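Local structure of laccase (Uncultured bacterium, 4F7K) at residues A[13-18]-A[140-145]; A[129-134]-A[174-179]; A[210-215]-A[230-235]; A[347-352]-A[400-405]. The protein probably uses copper ions to oxidise phenolic and related substrates while reducing dioxygen to water, as an extracellular bacterial laccase of the multicopper oxidase family. One frame throughout, in Å; residues are numbered along the deposited sequence.

The chain is almost wholly beta, and the four contacts sample the three multicopper oxidase ranges of its sequence. Contacts 1 and 2 interleave along the chain, with contact 3 and then contact 4 following. Contact 1 joins the first range to the second, and its centre is about 25 Å from that of contact 2. Contacts 2 and 3 both draw on the six-stranded sheet containing strands 131-140 and 232-239; their centres are about 18 Å apart. Contact 4 belongs to the third range, about 35 Å from contact 2 centre to centre, across the middle of the molecule. No two contacts touch, so they report separately on how the cupredoxin-like domains are built and joined.

Contact 1. Residues A[13-18]-A[140-145]; sequences AQILPE and WRITEN
Ile15 lies across one face of the Trp140 indole and also meets Ile142, which makes it the residue with most surface covered here. Two of its carbons approach the indole from the same side. CG2 of Ile15 stands 3.7 Å from the centroid of the six-membered ring of Trp140 and only 13° off the ring normal, a CH-pi contact over the centre of that ring. This methyl is anti to the backbone N (chi1 of CG1 -61°). From the other branch CD1 of Ile15 extends to the pyrrole part, 3.6 Å from NE1 of Trp140. Lys113 forms a cation-pi pair with the indole.

Ile142 brings a single atom to the interface. Its CD1 sits 3.5 Å from CG2 of Ile15, tighter than usual for two carbons, so the same methyl group of Ile15 meets both an indole face and the tip of Ile142. Leu16 comes alongside, its side chain running opposite in direction to that of Ile142, and its CD2 lies 4.1 Å from CD1 of Ile142. No hydrogen bond crosses between the segments. The loop carrying Ile15 and Leu16 is braced locally instead, since NE2 of Gln14 donates to O of Leu16 at 3.0 Å and also to O of Glu20.

Segment 140-145 leaves strand 131-140, and Phe167 on the adjoining strand 167-173 packs on Ile15 and Trp140. Segment 13-18 leaves strand 4-13 and leads toward strand 23-28, where Thr23 touches both Ile15 and Ile142.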
loop_
_atom_site.group_PDB
_atom_site.type_symbol
_atom_site.label_atom_id
_atom_site.label_comp_id
_atom_site.label_asym_id
_atom_site.label_seq_id
_atom_site.Cartn_x
_atom_site.Cartn_y
_atom_site.Cartn_z
ATOM N N ALA A 13 -2.709 -2.923 -20.378
ATOM C CA ALA A 13 -2.544 -1.634 -19.725
ATOM C C ALA A 13 -1.627 -0.777 -20.535
ATOM O O ALA A 13 -0.621 -1.267 -21.041
ATOM C CB ALA A 13 -1.963 -1.830 -18.337
ATOM N N GLN A 14 -1.943 0.508 -20.621
ATOM C CA GLN A 14 -1.038 1.434 -21.269
ATOM C C GLN A 14 -0.025 1.949 -20.253
ATOM O O GLN A 14 -0.283 2.922 -19.547
ATOM C CB GLN A 14 -1.785 2.588 -21.962
ATOM C CG GLN A 14 -0.902 3.449 -22.910
ATOM C CD GLN A 14 -0.323 2.671 -24.117
ATOM O OE1 GLN A 14 -1.005 1.891 -24.728
ATOM N NE2 GLN A 14 0.941 2.905 -24.439
ATOM N N ILE A 15 1.127 1.293 -20.194
ATOM C CA ILE A 15 2.183 1.655 -19.265
ATOM C C ILE A 15 3.193 2.610 -19.899
ATOM O O ILE A 15 3.439 3.700 -19.351
ATOM C CB ILE A 15 2.860 0.402 -18.707
ATOM C CG1 ILE A 15 1.801 -0.414 -17.973
ATOM C CG2 ILE A 15 4.006 0.814 -17.790
ATOM C CD1 ILE A 15 2.143 -1.826 -17.714
ATOM N N LEU A 16 3.759 2.205 -21.043
ATOM C CA LEU A 16 4.620 3.040 -21.868
ATOM C C LEU A 16 3.808 4.245 -22.362
ATOM O O LEU A 16 2.588 4.202 -22.342
ATOM C CB LEU A 16 5.164 2.234 -23.080
ATOM C CG LEU A 16 6.139 1.050 -22.864
ATOM C CD1 LEU A 16 6.360 0.220 -24.154
ATOM C CD2 LEU A 16 7.494 1.491 -22.314
ATOM N N PRO A 17 4.476 5.329 -22.786
ATOM C CA PRO A 17 3.816 6.527 -23.255
ATOM C C PRO A 17 2.857 6.282 -24.413
ATOM O O PRO A 17 2.962 5.269 -25.119
ATOM C CB PRO A 17 4.981 7.364 -23.775
ATOM C CG PRO A 17 6.104 7.007 -22.883
ATOM C CD PRO A 17 5.931 5.534 -22.660
ATOM N N GLU A 18 1.948 7.235 -24.622
ATOM C CA GLU A 18 1.008 7.165 -25.721
ATOM C C GLU A 18 1.723 7.068 -27.055
ATOM O O GLU A 18 2.766 7.709 -27.276
ATOM C CB GLU A 18 0.047 8.353 -25.713
ATOM C CD GLU A 18 -1.774 6.835 -24.790
ATOM O OE1 GLU A 18 -2.625 5.981 -25.114
ATOM O OE2 GLU A 18 -1.206 6.828 -23.675
ATOM N N TRP A 140 8.747 -1.028 -13.696
ATOM C CA TRP A 140 8.489 -2.109 -14.642
ATOM C C TRP A 140 9.720 -2.353 -15.511
ATOM O O TRP A 140 10.450 -1.433 -15.837
ATOM C CB TRP A 140 7.328 -1.808 -15.612
ATOM C CG TRP A 140 5.934 -1.719 -15.087
ATOM C CD1 TRP A 140 4.977 -2.697 -15.058
ATOM C CD2 TRP A 140 5.312 -0.534 -14.605
ATOM N NE1 TRP A 140 3.793 -2.189 -14.522
ATOM C CE2 TRP A 140 3.992 -0.860 -14.243
ATOM C CE3 TRP A 140 5.759 0.778 -14.439
ATOM C CZ2 TRP A 140 3.121 0.073 -13.742
ATOM C CZ3 TRP A 140 4.909 1.697 -13.950
ATOM C CH2 TRP A 140 3.600 1.354 -13.581
ATOM N N ARG A 141 9.913 -3.601 -15.884
ATOM C CA ARG A 141 10.914 -3.947 -16.885
ATOM C C ARG A 141 10.093 -4.400 -18.063
ATOM O O ARG A 141 9.448 -5.448 -18.023
ATOM C CB ARG A 141 11.839 -5.034 -16.351
ATOM N N ILE A 142 10.045 -3.551 -19.078
ATOM C CA ILE A 142 9.182 -3.780 -20.265
ATOM C C ILE A 142 10.040 -3.879 -21.523
ATOM O O ILE A 142 10.895 -3.027 -21.730
ATOM C CB ILE A 142 8.165 -2.617 -20.490
ATOM C CG1 ILE A 142 7.496 -2.204 -19.206
ATOM C CG2 ILE A 142 7.074 -3.016 -21.457
ATOM C CD1 ILE A 142 6.401 -1.100 -19.390
ATOM N N THR A 143 9.818 -4.901 -22.354
ATOM C CA THR A 143 10.597 -5.067 -23.598
ATOM C C THR A 143 10.189 -4.017 -24.623
ATOM O O THR A 143 9.258 -3.213 -24.398
ATOM C CB THR A 143 10.407 -6.449 -24.251
ATOM O OG1 THR A 143 9.041 -6.591 -24.689
ATOM C CG2 THR A 143 10.784 -7.588 -23.291
ATOM N N GLU A 144 10.888 -4.050 -25.754
ATOM C CA GLU A 144 10.648 -3.165 -26.886
ATOM C C GLU A 144 9.220 -3.229 -27.429
ATOM O O GLU A 144 8.665 -2.200 -27.817
ATOM C CB GLU A 144 11.698 -3.345 -28.009
ATOM C CG GLU A 144 12.371 -4.734 -28.141
ATOM C CD GLU A 144 12.992 -5.248 -26.818
ATOM O OE1 GLU A 144 13.387 -4.403 -25.985
ATOM O OE2 GLU A 144 13.076 -6.485 -26.600
ATOM N N ASN A 145 8.607 -4.404 -27.443
ATOM C CA ASN A 145 7.242 -4.438 -27.906
ATOM C C ASN A 145 6.205 -4.477 -26.786
ATOM O O ASN A 145 5.103 -4.982 -26.973
ATOM C CB ASN A 145 7.052 -5.554 -28.938
ATOM C CG ASN A 145 7.318 -6.912 -28.370
ATOM O OD1 ASN A 145 7.751 -7.025 -27.221
ATOM N ND2 ASN A 145 7.093 -7.961 -29.173
#

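Contact 2. Residues A[129-134]-A[174-179]; sequences VDHDLI and PVTPVR
Beside His131, which packs on Val178, the OD2 atom of Asp130 is gripped twice: by a salt bridge from NE of Arg270 and a hydrogen bond from the backbone N of Arg183. Across the two segments themselves the contact is made without hydrogen bonds. CG2 of Val178 sits 3.4 Å above the His131 ring plane, offset toward the rim, and forms a CH-pi contact 22° off the ring normal. CG of His131, anti to the carbonyl carbon (chi1 -61°), is itself within reach of CG2 of Val178.

CG2 of Thr176 serves two neighbours, lying 3.6 Å from CD2 of His131 and 3.8 Å from CD2 of Leu133. Leu133 also crosses Pro174 at about a right angle, its CD2 3.7 Å from CD of the proline, whose preceding peptide is cis. An alanine in place of His131 would probably leave CG2 of Val178 without the ring it rests on and open a gap beside Thr176.

Segment 174-179 links strand 167-173 to strand 183-190, the two strands that flank 131-140 in its sheet, and passes the start of 131-140 on the way. Ile261 of strand 256-261 touches both Leu133 and Val178.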
loop_
_atom_site.group_PDB
_atom_site.type_symbol
_atom_site.label_atom_id
_atom_site.label_comp_id
_atom_site.label_asym_id
_atom_site.label_seq_id
_atom_site.Cartn_x
_atom_site.Cartn_y
_atom_site.Cartn_z
ATOM N N VAL A 129 -11.447 19.346 0.481
ATOM C CA VAL A 129 -10.502 19.408 -0.620
ATOM C C VAL A 129 -11.272 19.509 -1.899
ATOM O O VAL A 129 -12.437 19.104 -1.956
ATOM C CB VAL A 129 -9.503 18.194 -0.648
ATOM C CG1 VAL A 129 -8.623 18.181 0.591
ATOM C CG2 VAL A 129 -10.240 16.865 -0.774
ATOM N N ASP A 130 -10.621 20.056 -2.922
ATOM C CA ASP A 130 -11.204 20.121 -4.271
ATOM C C ASP A 130 -11.076 18.828 -5.083
ATOM O O ASP A 130 -11.969 18.494 -5.843
ATOM C CB ASP A 130 -10.618 21.299 -5.053
ATOM C CG ASP A 130 -10.899 22.614 -4.389
ATOM O OD1 ASP A 130 -12.086 22.875 -4.080
ATOM O OD2 ASP A 130 -9.941 23.383 -4.174
ATOM N N HIS A 131 -9.966 18.114 -4.930
ATOM C CA HIS A 131 -9.758 16.848 -5.649
ATOM C C HIS A 131 -9.069 15.849 -4.748
ATOM O O HIS A 131 -8.158 16.194 -3.994
ATOM C CB HIS A 131 -8.907 17.043 -6.902
ATOM C CG HIS A 131 -9.510 17.966 -7.912
ATOM N ND1 HIS A 131 -9.213 19.312 -7.962
ATOM C CD2 HIS A 131 -10.401 17.739 -8.905
ATOM C CE1 HIS A 131 -9.884 19.870 -8.951
ATOM N NE2 HIS A 131 -10.620 18.940 -9.535
ATOM N N ASP A 132 -9.517 14.607 -4.848
ATOM C CA ASP A 132 -9.022 13.511 -4.060
ATOM C C ASP A 132 -8.482 12.486 -5.053
ATOM O O ASP A 132 -9.252 11.748 -5.665
ATOM C CB ASP A 132 -10.177 12.953 -3.215
ATOM C CG ASP A 132 -9.751 11.822 -2.281
ATOM O OD1 ASP A 132 -8.687 11.161 -2.510
ATOM O OD2 ASP A 132 -10.516 11.581 -1.312
ATOM N N LEU A 133 -7.151 12.454 -5.193
ATOM C CA LEU A 133 -6.473 11.636 -6.214
ATOM C C LEU A 133 -5.629 10.536 -5.586
ATOM O O LEU A 133 -5.053 10.721 -4.508
ATOM C CB LEU A 133 -5.585 12.504 -7.128
ATOM C CG LEU A 133 -6.266 13.784 -7.644
ATOM C CD1 LEU A 133 -5.280 14.820 -8.208
ATOM C CD2 LEU A 133 -7.401 13.488 -8.645
ATOM N N ILE A 134 -5.572 9.389 -6.265
ATOM C CA ILE A 134 -4.806 8.247 -5.795
ATOM C C ILE A 134 -3.578 8.112 -6.684
ATOM O O ILE A 134 -3.704 8.126 -7.900
ATOM C CB ILE A 134 -5.678 6.970 -5.856
ATOM C CG1 ILE A 134 -6.791 7.026 -4.792
ATOM C CG2 ILE A 134 -4.832 5.691 -5.755
ATOM C CD1 ILE A 134 -7.991 6.114 -5.086
ATOM N N PRO A 174 -8.337 9.582 -10.314
ATOM C CA PRO A 174 -8.540 9.653 -11.781
ATOM C C PRO A 174 -7.613 10.699 -12.398
ATOM O O PRO A 174 -7.028 11.493 -11.666
ATOM C CB PRO A 174 -9.993 10.118 -11.903
ATOM C CG PRO A 174 -10.149 11.071 -10.695
ATOM C CD PRO A 174 -9.323 10.415 -9.583
ATOM N N VAL A 175 -7.458 10.679 -13.715
ATOM C CA VAL A 175 -6.759 11.749 -14.408
ATOM C C VAL A 175 -7.760 12.866 -14.627
ATOM O O VAL A 175 -8.765 12.724 -15.336
ATOM C CB VAL A 175 -6.187 11.317 -15.762
ATOM C CG1 VAL A 175 -5.709 12.559 -16.533
ATOM C CG2 VAL A 175 -5.052 10.276 -15.555
ATOM N N THR A 176 -7.493 13.984 -13.994
ATOM C CA THR A 176 -8.476 15.003 -13.913
ATOM C C THR A 176 -7.684 16.288 -13.968
ATOM O O THR A 176 -6.550 16.321 -13.505
ATOM C CB THR A 176 -9.330 14.809 -12.625
ATOM O OG1 THR A 176 -10.698 15.099 -12.913
ATOM C CG2 THR A 176 -8.839 15.654 -11.445
ATOM N N PRO A 177 -8.253 17.335 -14.575
ATOM C CA PRO A 177 -7.496 18.573 -14.608
ATOM C C PRO A 177 -7.689 19.320 -13.296
ATOM O O PRO A 177 -8.801 19.378 -12.769
ATOM C CB PRO A 177 -8.120 19.338 -15.777
ATOM C CG PRO A 177 -9.528 18.795 -15.905
ATOM C CD PRO A 177 -9.598 17.477 -15.171
ATOM N N VAL A 178 -6.603 19.872 -12.779
ATOM C CA VAL A 178 -6.604 20.546 -11.484
ATOM C C VAL A 178 -6.241 22.023 -11.695
ATOM O O VAL A 178 -5.503 22.357 -12.629
ATOM C CB VAL A 178 -5.657 19.772 -10.522
ATOM C CG1 VAL A 178 -4.986 20.655 -9.487
ATOM C CG2 VAL A 178 -6.404 18.619 -9.870
ATOM N N ARG A 179 -6.778 22.908 -10.855
ATOM C CA ARG A 179 -6.551 24.354 -11.024
ATOM C C ARG A 179 -5.530 24.858 -10.013
ATOM O O ARG A 179 -5.389 24.282 -8.937
ATOM C CB ARG A 179 -7.864 25.144 -10.893
ATOM C CG ARG A 179 -8.976 24.721 -11.872
ATOM C CD ARG A 179 -10.130 25.709 -11.892
ATOM N NE ARG A 179 -11.099 25.477 -10.817
ATOM C CZ ARG A 179 -12.178 26.235 -10.597
ATOM N NH1 ARG A 179 -12.444 27.288 -11.371
ATOM N NH2 ARG A 179 -13.005 25.945 -9.596
#

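Contact 3. Residues A[210-215]-A[230-235]; sequences ALDGMP and AQRADI
Ala210 and Asp234 form a hydrogen-bonded antiparallel pair, and Leu211 with Ala233 the next, non-hydrogen-bonded one, where strand 204-211 runs beside strand 232-239. N of Asp234 donates to O of Ala210 at 2.9 Å, and N of Asp212 to O of Arg232 at 3.0 Å. The first strand then reverses through a type I' turn from Leu211 to Met214, a tight beta hairpin in the sheet of the middle cupredoxin-like part. At Gly213, third in the turn, a side chain would collide with O of Asp212.

On one side of the sheet CD2 of Leu211 packs 3.7 Å from CB of Ala233. On the other, CB of Ala210 meets CB of Asp234 at 3.8 Å, and the carboxylate of Asp234 turns to Arg185 and Thr98.

Asp212 locks the turn to the neighbouring strand. Its OD1 accepts N of Arg232 at 2.9 Å in an almost straight bond (175°), met nearly along the C-O axis, and is also salt-bridged to Arg373. OD2 receives N of Asp374. The guanidinium of Arg232 has CA of Asp212 3.5 Å above its plane, and carboxylate and guanidinium are turned only 4° from each other. The ion pair is long, OD1 of Asp212 to NH1 of Arg232 at 3.7 Å; the oxygen lies well out of the guanidinium plane and no N-H points at it.

The guanidinium's hydrogens go to other acceptors: NE to O of Thr98, NH2 to Asp374 OD2, and NH1, in the guanidinium plane, to O of Ala230 at 2.9 Å, which also accepts from NE1 of Trp100.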
loop_
_atom_site.group_PDB
_atom_site.type_symbol
_atom_site.label_atom_id
_atom_site.label_comp_id
_atom_site.label_asym_id
_atom_site.label_seq_id
_atom_site.Cartn_x
_atom_site.Cartn_y
_atom_site.Cartn_z
ATOM N N ALA A 210 -1.415 11.406 6.877
ATOM C CA ALA A 210 -1.556 10.001 7.306
ATOM C C ALA A 210 -0.458 9.092 6.754
ATOM O O ALA A 210 0.128 9.376 5.709
ATOM C CB ALA A 210 -2.945 9.442 6.910
ATOM N N LEU A 211 -0.174 8.011 7.474
ATOM C CA LEU A 211 0.681 6.946 6.936
ATOM C C LEU A 211 -0.008 5.593 7.091
ATOM O O LEU A 211 -0.571 5.288 8.163
ATOM C CB LEU A 211 2.065 6.930 7.585
ATOM C CG LEU A 211 2.845 8.254 7.590
ATOM C CD1 LEU A 211 3.946 8.242 8.652
ATOM C CD2 LEU A 211 3.424 8.570 6.214
ATOM N N ASP A 212 0.039 4.790 6.019
ATOM C CA ASP A 212 -0.568 3.459 6.038
ATOM C C ASP A 212 -2.038 3.472 6.511
ATOM O O ASP A 212 -2.486 2.611 7.273
ATOM C CB ASP A 212 0.282 2.496 6.853
ATOM C CG ASP A 212 1.665 2.253 6.223
ATOM O OD1 ASP A 212 1.941 2.791 5.134
ATOM O OD2 ASP A 212 2.469 1.513 6.820
ATOM N N GLY A 213 -2.789 4.457 6.049
ATOM C CA GLY A 213 -4.203 4.534 6.409
ATOM C C GLY A 213 -4.450 5.093 7.796
ATOM O O GLY A 213 -5.595 5.222 8.196
ATOM N N MET A 214 -3.390 5.450 8.519
ATOM C CA MET A 214 -3.516 5.941 9.910
ATOM C C MET A 214 -3.092 7.388 10.068
ATOM O O MET A 214 -1.909 7.698 9.918
ATOM C CB MET A 214 -2.736 5.075 10.909
ATOM C CG MET A 214 -3.233 3.661 11.001
ATOM S SD MET A 214 -4.858 3.564 11.758
ATOM C CE MET A 214 -5.388 1.977 11.121
ATOM N N PRO A 215 -4.060 8.271 10.368
ATOM C CA PRO A 215 -3.849 9.701 10.613
ATOM C C PRO A 215 -2.798 9.963 11.694
ATOM O O PRO A 215 -2.758 9.253 12.697
ATOM C CB PRO A 215 -5.219 10.178 11.106
ATOM C CG PRO A 215 -6.174 9.204 10.539
ATOM C CD PRO A 215 -5.461 7.885 10.583
ATOM N N ALA A 230 4.446 -1.260 -0.562
ATOM C CA ALA A 230 3.119 -1.449 0.082
ATOM C C ALA A 230 2.732 -0.346 1.068
ATOM O O ALA A 230 1.626 -0.331 1.567
ATOM C CB ALA A 230 2.996 -2.837 0.750
ATOM N N GLN A 231 3.656 0.560 1.350
ATOM C CA GLN A 231 3.430 1.722 2.239
ATOM C C GLN A 231 2.640 2.824 1.535
ATOM O O GLN A 231 2.703 2.991 0.299
ATOM C CB GLN A 231 4.771 2.283 2.751
ATOM C CG GLN A 231 5.458 1.374 3.800
ATOM C CD GLN A 231 6.657 2.037 4.482
ATOM O OE1 GLN A 231 7.284 2.914 3.908
ATOM N NE2 GLN A 231 6.968 1.616 5.719
ATOM N N ARG A 232 1.878 3.556 2.334
ATOM C CA ARG A 232 1.054 4.656 1.855
ATOM C C ARG A 232 1.378 5.918 2.633
ATOM O O ARG A 232 1.760 5.856 3.834
ATOM C CB ARG A 232 -0.426 4.326 2.072
ATOM C CG ARG A 232 -1.031 3.474 1.011
ATOM C CD ARG A 232 -1.026 1.997 1.368
ATOM N NE ARG A 232 -1.884 1.740 2.509
ATOM C CZ ARG A 232 -1.548 0.988 3.549
ATOM N NH1 ARG A 232 -0.383 0.361 3.564
ATOM N NH2 ARG A 232 -2.400 0.841 4.566
ATOM N N ALA A 233 1.212 7.067 1.978
ATOM C CA ALA A 233 1.187 8.316 2.704
ATOM C C ALA A 233 0.093 9.182 2.107
ATOM O O ALA A 233 -0.008 9.271 0.895
ATOM C CB ALA A 233 2.517 9.030 2.675
ATOM N N ASP A 234 -0.731 9.789 2.962
ATOM C CA ASP A 234 -1.717 10.782 2.512
ATOM C C ASP A 234 -1.139 12.203 2.619
ATOM O O ASP A 234 -0.565 12.574 3.623
ATOM C CB ASP A 234 -3.017 10.700 3.348
ATOM C CG ASP A 234 -4.035 9.718 2.781
ATOM O OD1 ASP A 234 -3.666 8.814 1.982
ATOM O OD2 ASP A 234 -5.234 9.854 3.118
ATOM N N ILE A 235 -1.319 13.001 1.582
ATOM C CA ILE A 235 -0.845 14.365 1.572
ATOM C C ILE A 235 -1.999 15.308 1.258
ATOM O O ILE A 235 -2.752 15.107 0.305
ATOM C CB ILE A 235 0.312 14.558 0.578
ATOM C CG1 ILE A 235 1.608 14.010 1.203
ATOM C CG2 ILE A 235 0.483 16.031 0.187
ATOM C CD1 ILE A 235 2.589 13.494 0.256
#

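Contact 4. Residues A[347-352]-A[400-405]; sequences TRFPHG and CHMLGH
The Phe349 ring carries CE1 of His405 on one face, 3.4 Å above its plane and over its centre. This is an edge-to-face (T-shaped) pair, the two ring centroids 4.5 Å apart and the planes at 69°. The His351 ring has CB of Met402 over one face, 3.5 Å above the plane and offset toward the rim. At its edge, in plane, ND1 of His351 donates to O of Phe349 at 3.0 Å. CG of Met402, anti to the backbone N (chi1 -170°), comes beside CE1 of His351.

ND1 of His405 donates in its own ring plane to O of Leu403 at 2.9 Å, within the type II turn 402-405 that follows strand 395-402. Gly352 and His401 make two backbone bonds, N of Gly352 to O of His401 and N of His401 to O of Gly352, each 2.7 Å. An alanine at His351 would probably deprive O of Phe349 of one donor and leave CB of Met402 without the ring beneath it.

Cys400, His401 and His405 fit the family's copper-binding motif, in which the cysteine and last histidine, with one like His351, would probably hold the type 1 copper. Here SG of Cys400 lies 13.7 Å from ND1 of His405, and ND1 of His351 and ND1 of His405 each donate to a carbonyl O, which implies that these groups are not assembled around a metal in this conformation.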
loop_
_atom_site.group_PDB
_atom_site.type_symbol
_atom_site.label_atom_id
_atom_site.label_comp_id
_atom_site.label_asym_id
_atom_site.label_seq_id
_atom_site.Cartn_x
_atom_site.Cartn_y
_atom_site.Cartn_z
ATOM N N THR A 347 21.209 -9.989 6.372
ATOM C CA THR A 347 21.482 -10.213 4.950
ATOM C C THR A 347 22.003 -8.916 4.327
ATOM O O THR A 347 21.981 -7.882 4.979
ATOM C CB THR A 347 20.196 -10.601 4.164
ATOM O OG1 THR A 347 19.349 -9.451 3.999
ATOM C CG2 THR A 347 19.414 -11.696 4.887
ATOM N N ARG A 348 22.447 -8.984 3.070
ATOM C CA ARG A 348 22.838 -7.784 2.274
ATOM C C ARG A 348 21.689 -7.018 1.590
ATOM O O ARG A 348 21.899 -5.962 0.978
ATOM C CB ARG A 348 23.891 -8.158 1.235
ATOM C CG ARG A 348 25.190 -8.675 1.841
ATOM C CD ARG A 348 25.982 -9.469 0.803
ATOM N NE ARG A 348 26.325 -8.667 -0.374
ATOM C CZ ARG A 348 27.211 -7.665 -0.377
ATOM N NH1 ARG A 348 27.854 -7.314 0.732
ATOM N NH2 ARG A 348 27.460 -7.002 -1.495
ATOM N N PHE A 349 20.468 -7.525 1.738
ATOM C CA PHE A 349 19.309 -6.919 1.099
ATOM C C PHE A 349 18.233 -6.485 2.094
ATOM O O PHE A 349 17.919 -7.220 3.056
ATOM C CB PHE A 349 18.754 -7.850 0.019
ATOM C CG PHE A 349 19.644 -7.955 -1.180
ATOM C CD1 PHE A 349 19.416 -7.167 -2.302
ATOM C CD2 PHE A 349 20.743 -8.808 -1.176
ATOM C CE1 PHE A 349 20.279 -7.252 -3.416
ATOM C CE2 PHE A 349 21.604 -8.890 -2.293
ATOM C CZ PHE A 349 21.361 -8.117 -3.397
ATOM N N PRO A 350 17.678 -5.288 1.886
ATOM C CA PRO A 350 16.541 -4.791 2.693
ATOM C C PRO A 350 15.335 -5.720 2.540
ATOM O O PRO A 350 15.151 -6.292 1.460
ATOM C CB PRO A 350 16.231 -3.430 2.060
ATOM C CG PRO A 350 16.847 -3.524 0.660
ATOM C CD PRO A 350 18.064 -4.332 0.831
ATOM N N HIS A 351 14.572 -5.896 3.616
ATOM C CA HIS A 351 13.385 -6.716 3.600
ATOM C C HIS A 351 12.188 -5.859 3.912
ATOM O O HIS A 351 12.258 -5.022 4.812
ATOM C CB HIS A 351 13.428 -7.792 4.686
ATOM C CG HIS A 351 14.283 -8.967 4.354
ATOM N ND1 HIS A 351 15.629 -8.847 4.070
ATOM C CD2 HIS A 351 13.995 -10.288 4.279
ATOM C CE1 HIS A 351 16.135 -10.046 3.823
ATOM N NE2 HIS A 351 15.168 -10.940 3.955
ATOM N N GLY A 352 11.107 -6.058 3.158
ATOM C CA GLY A 352 9.833 -5.454 3.460
ATOM C C GLY A 352 9.069 -6.353 4.427
ATOM O O GLY A 352 9.016 -7.568 4.245
ATOM N N CYS A 400 7.772 -11.421 5.475
ATOM C CA CYS A 400 9.036 -10.733 5.270
ATOM C C CYS A 400 9.523 -11.014 3.865
ATOM O O CYS A 400 9.783 -12.170 3.508
ATOM C CB CYS A 400 10.068 -11.171 6.307
ATOM S SG CYS A 400 9.431 -10.955 8.015
ATOM N N HIS A 401 9.613 -9.972 3.054
ATOM C CA HIS A 401 10.029 -10.141 1.657
ATOM C C HIS A 401 11.387 -9.505 1.437
ATOM O O HIS A 401 11.548 -8.302 1.654
ATOM C CB HIS A 401 9.010 -9.521 0.692
ATOM C CG HIS A 401 9.425 -9.568 -0.750
ATOM N ND1 HIS A 401 9.431 -10.733 -1.489
ATOM C CD2 HIS A 401 9.818 -8.586 -1.598
ATOM C CE1 HIS A 401 9.817 -10.467 -2.725
ATOM N NE2 HIS A 401 10.063 -9.172 -2.816
ATOM N N MET A 402 12.341 -10.321 0.996
ATOM C CA MET A 402 13.622 -9.827 0.531
ATOM C C MET A 402 13.479 -9.126 -0.847
ATOM O O MET A 402 13.099 -9.745 -1.858
ATOM C CB MET A 402 14.678 -10.947 0.489
ATOM C CG MET A 402 16.153 -10.434 0.220
ATOM S SD MET A 402 17.355 -11.832 0.320
ATOM C CE MET A 402 18.825 -11.117 -0.330
ATOM N N LEU A 403 13.780 -7.836 -0.851
ATOM C CA LEU A 403 13.663 -7.025 -2.045
ATOM C C LEU A 403 14.566 -7.569 -3.168
ATOM O O LEU A 403 15.752 -7.845 -2.954
ATOM C CB LEU A 403 13.975 -5.566 -1.728
ATOM C CG LEU A 403 12.768 -4.698 -1.289
ATOM C CD1 LEU A 403 12.116 -5.114 0.019
ATOM C CD2 LEU A 403 13.113 -3.220 -1.259
ATOM N N GLY A 404 13.977 -7.764 -4.346
ATOM C CA GLY A 404 14.730 -8.154 -5.515
ATOM C C GLY A 404 14.849 -9.653 -5.603
ATOM O O GLY A 404 15.546 -10.182 -6.458
ATOM N N HIS A 405 14.178 -10.341 -4.703
ATOM C CA HIS A 405 14.331 -11.770 -4.622
ATOM C C HIS A 405 12.994 -12.484 -4.709
ATOM O O HIS A 405 11.976 -12.024 -4.187
ATOM C CB HIS A 405 15.149 -12.160 -3.381
ATOM C CG HIS A 405 16.591 -11.753 -3.477
ATOM N ND1 HIS A 405 17.003 -10.439 -3.371
ATOM C CD2 HIS A 405 17.710 -12.480 -3.714
ATOM C CE1 HIS A 405 18.314 -10.379 -3.525
ATOM N NE2 HIS A 405 18.769 -11.602 -3.726
#